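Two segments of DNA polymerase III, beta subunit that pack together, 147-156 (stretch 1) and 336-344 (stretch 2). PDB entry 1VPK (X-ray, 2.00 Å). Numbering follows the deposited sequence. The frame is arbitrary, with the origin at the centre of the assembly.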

# COMPACT_ATOMS: atom_id res chain seq x y z
N GLU A 147 9.67 -23.73 -2.46
CA GLU A 147 9.17 -22.36 -2.35
C GLU A 147 8.33 -21.96 -3.53
O GLU A 147 7.23 -21.46 -3.38
CB GLU A 147 10.31 -21.34 -2.22
CG GLU A 147 9.84 -19.96 -1.75
CD GLU A 147 9.52 -18.96 -2.89
OE1 GLU A 147 9.97 -19.13 -4.05
OE2 GLU A 147 8.84 -17.93 -2.61
N GLU A 148 8.89 -22.19 -4.72
CA GLU A 148 8.22 -21.94 -6.00
C GLU A 148 6.91 -22.70 -6.16
O GLU A 148 5.89 -22.13 -6.56
CB GLU A 148 9.20 -22.25 -7.15
CG GLU A 148 8.59 -22.34 -8.54
CD GLU A 148 9.67 -22.53 -9.65
OE1 GLU A 148 10.80 -22.98 -9.31
OE2 GLU A 148 9.37 -22.22 -10.84
N MET A 149 6.92 -23.99 -5.84
CA MET A 149 5.72 -24.77 -5.89
C MET A 149 4.66 -24.19 -4.96
O MET A 149 3.51 -24.07 -5.34
CB MET A 149 6.00 -26.21 -5.51
CG MET A 149 6.98 -26.97 -6.46
SD MET A 149 7.15 -28.68 -5.97
CE MET A 149 5.51 -29.26 -6.37
N VAL A 150 5.05 -23.78 -3.74
CA VAL A 150 4.05 -23.30 -2.78
C VAL A 150 3.43 -21.99 -3.30
O VAL A 150 2.20 -21.83 -3.29
CB VAL A 150 4.65 -23.12 -1.36
CG1 VAL A 150 3.67 -22.43 -0.43
CG2 VAL A 150 5.02 -24.49 -0.76
N GLU A 151 4.27 -21.10 -3.76
CA GLU A 151 3.86 -19.80 -4.25
C GLU A 151 2.94 -19.92 -5.51
O GLU A 151 2.07 -19.07 -5.74
CB GLU A 151 5.12 -18.98 -4.58
CG GLU A 151 4.90 -17.64 -5.33
N LYS A 152 3.13 -20.97 -6.30
CA LYS A 152 2.33 -21.17 -7.50
C LYS A 152 0.94 -21.69 -7.19
O LYS A 152 0.07 -21.61 -8.04
CB LYS A 152 3.10 -22.02 -8.53
CG LYS A 152 4.03 -21.16 -9.35
CD LYS A 152 4.87 -21.91 -10.33
CE LYS A 152 5.86 -20.92 -11.01
NZ LYS A 152 6.41 -21.40 -12.34
N VAL A 153 0.68 -22.17 -5.97
CA VAL A 153 -0.64 -22.69 -5.63
C VAL A 153 -1.38 -22.00 -4.50
O VAL A 153 -2.60 -22.03 -4.50
CB VAL A 153 -0.62 -24.22 -5.30
CG1 VAL A 153 0.09 -25.04 -6.45
CG2 VAL A 153 -0.00 -24.49 -3.96
N ILE A 154 -0.66 -21.44 -3.51
CA ILE A 154 -1.27 -21.08 -2.23
C ILE A 154 -2.38 -20.03 -2.34
O ILE A 154 -3.31 -20.04 -1.58
CB ILE A 154 -0.20 -20.65 -1.16
CG1 ILE A 154 -0.81 -20.73 0.25
CG2 ILE A 154 0.43 -19.29 -1.51
CD1 ILE A 154 0.24 -20.69 1.34
N PHE A 155 -2.28 -19.16 -3.33
CA PHE A 155 -3.32 -18.16 -3.59
C PHE A 155 -4.72 -18.69 -3.88
O PHE A 155 -5.70 -17.96 -3.77
CB PHE A 155 -2.94 -17.24 -4.74
CG PHE A 155 -3.14 -17.87 -6.11
CD1 PHE A 155 -2.12 -18.63 -6.70
CD2 PHE A 155 -4.30 -17.66 -6.83
CE1 PHE A 155 -2.29 -19.17 -7.93
CE2 PHE A 155 -4.48 -18.21 -8.08
CZ PHE A 155 -3.46 -18.97 -8.63
N ALA A 156 -4.83 -19.95 -4.32
CA ALA A 156 -6.11 -20.50 -4.72
C ALA A 156 -6.84 -21.17 -3.52
O ALA A 156 -8.02 -21.51 -3.64
CB ALA A 156 -5.91 -21.47 -5.86
N GLU A 336 -7.34 -13.15 -13.67
CA GLU A 336 -6.20 -12.33 -13.39
C GLU A 336 -5.24 -12.92 -12.32
O GLU A 336 -4.05 -12.86 -12.47
CB GLU A 336 -6.64 -10.91 -12.99
CG GLU A 336 -5.47 -9.98 -12.67
CD GLU A 336 -4.54 -9.79 -13.86
OE1 GLU A 336 -4.96 -9.10 -14.86
OE2 GLU A 336 -3.40 -10.34 -13.81
N ASP A 337 -5.77 -13.47 -11.23
CA ASP A 337 -4.95 -14.16 -10.22
C ASP A 337 -4.04 -15.22 -10.81
O ASP A 337 -2.89 -15.27 -10.49
CB ASP A 337 -5.87 -14.86 -9.22
CG ASP A 337 -6.49 -13.92 -8.22
OD1 ASP A 337 -6.01 -12.78 -8.04
OD2 ASP A 337 -7.45 -14.35 -7.55
N VAL A 338 -4.57 -16.06 -11.69
CA VAL A 338 -3.77 -17.07 -12.41
C VAL A 338 -2.59 -16.46 -13.18
O VAL A 338 -1.44 -16.91 -13.05
CB VAL A 338 -4.69 -17.91 -13.36
CG1 VAL A 338 -3.92 -18.72 -14.26
CG2 VAL A 338 -5.69 -18.83 -12.58
N LEU A 339 -2.85 -15.41 -13.94
CA LEU A 339 -1.85 -14.83 -14.82
C LEU A 339 -0.69 -14.26 -14.07
O LEU A 339 0.43 -14.40 -14.49
CB LEU A 339 -2.45 -13.73 -15.73
CG LEU A 339 -3.64 -14.20 -16.55
CD1 LEU A 339 -4.22 -13.06 -17.39
CD2 LEU A 339 -3.25 -15.45 -17.38
N LYS A 340 -0.98 -13.64 -12.93
CA LYS A 340 0.04 -13.20 -12.00
C LYS A 340 1.04 -14.29 -11.65
O LYS A 340 2.19 -13.99 -11.36
CB LYS A 340 -0.59 -12.73 -10.67
CG LYS A 340 -1.54 -11.54 -10.78
CD LYS A 340 -2.23 -11.22 -9.43
CE LYS A 340 -3.33 -10.09 -9.58
NZ LYS A 340 -4.60 -10.44 -8.81
N HIS A 341 0.59 -15.54 -11.58
CA HIS A 341 1.45 -16.62 -11.14
C HIS A 341 2.11 -17.44 -12.23
O HIS A 341 2.86 -18.35 -11.94
CB HIS A 341 0.65 -17.53 -10.23
CG HIS A 341 0.28 -16.87 -8.95
ND1 HIS A 341 -0.88 -16.14 -8.81
CD2 HIS A 341 0.97 -16.72 -7.80
CE1 HIS A 341 -0.91 -15.62 -7.60
NE2 HIS A 341 0.19 -15.97 -6.96
N ILE A 342 1.78 -17.14 -13.48
CA ILE A 342 2.43 -17.77 -14.62
C ILE A 342 3.56 -16.90 -15.08
O ILE A 342 3.45 -15.67 -15.14
CB ILE A 342 1.42 -18.02 -15.74
CG1 ILE A 342 0.42 -19.11 -15.29
CG2 ILE A 342 2.11 -18.40 -17.05
CD1 ILE A 342 -0.68 -19.38 -16.25
N GLU A 343 4.66 -17.54 -15.44
CA GLU A 343 5.89 -16.82 -15.80
C GLU A 343 6.16 -16.78 -17.29
O GLU A 343 6.89 -15.90 -17.75
CB GLU A 343 7.06 -17.41 -15.03
CG GLU A 343 6.65 -17.65 -13.56
CD GLU A 343 7.81 -17.84 -12.58
OE1 GLU A 343 8.96 -17.37 -12.85
OE2 GLU A 343 7.52 -18.44 -11.51
N THR A 344 5.55 -17.66 -18.07
CA THR A 344 5.72 -17.61 -19.52
C THR A 344 5.00 -16.43 -20.16
O THR A 344 4.02 -15.93 -19.62
CB THR A 344 5.23 -18.92 -20.21
OG1 THR A 344 3.85 -19.19 -19.88
CG2 THR A 344 6.06 -20.07 -19.76

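What does the start of stretch 2 offer to stretch 1? Asp 337 points its CA-to-CB bond toward the other segment, and its CB lies 3.8 Å from Phe 155 CE2, so the aliphatic part of an acidic residue meets the aromatic ring. The carboxylate is engaged differently: Asp 337 OD1 forms a salt bridge with Lys 340 NZ at 2.8 Å, three residues further along the same stretch, and OD2 is hydrogen-bonded elsewhere in the structure. The CA-to-CB bond of Val 338 points away, and its closest approach is through the backbone, with Val 338 N 4.2 Å from Phe 155 CE2.

Why is His 341 the centre of the contact? It loses more area to the opposing stretch than any other residue, and Phe 155 comes next. Their rings form an offset stack, with centroids 3.9 Å apart and planes only 5° from parallel; Phe 155 CD1 and His 341 CE1 approach to 3.4 Å.

What holds the imidazole in place? His 341 ND1 donates a hydrogen bond to Asp 337 O, 2.8 Å long with an angle of 160° at the hydrogen. This bond within stretch 2 ties the ring back to the preceding turn while it stacks on Phe 155. The imidazole also comes near the backbone of stretch 1, His 341 CD2 lying 3.3 Å from Glu 151 O.

How do charges meet at the far end, beyond Ile 342, whose CA-to-CB bond points away? Lys 152 bridges two acids: its NZ lies 3.3 Å from Glu 343 OE2, a salt bridge across the stretches, and 3.4 Å from Glu 148 OE2, a salt bridge with a weak hydrogen bond. The two carboxylates are also close, Glu 148 OE2 to Glu 343 OE2 being 4.3 Å, and the lysine's positive charge can offset their repulsion. No hydrogen bond crosses the interface among the modelled atoms.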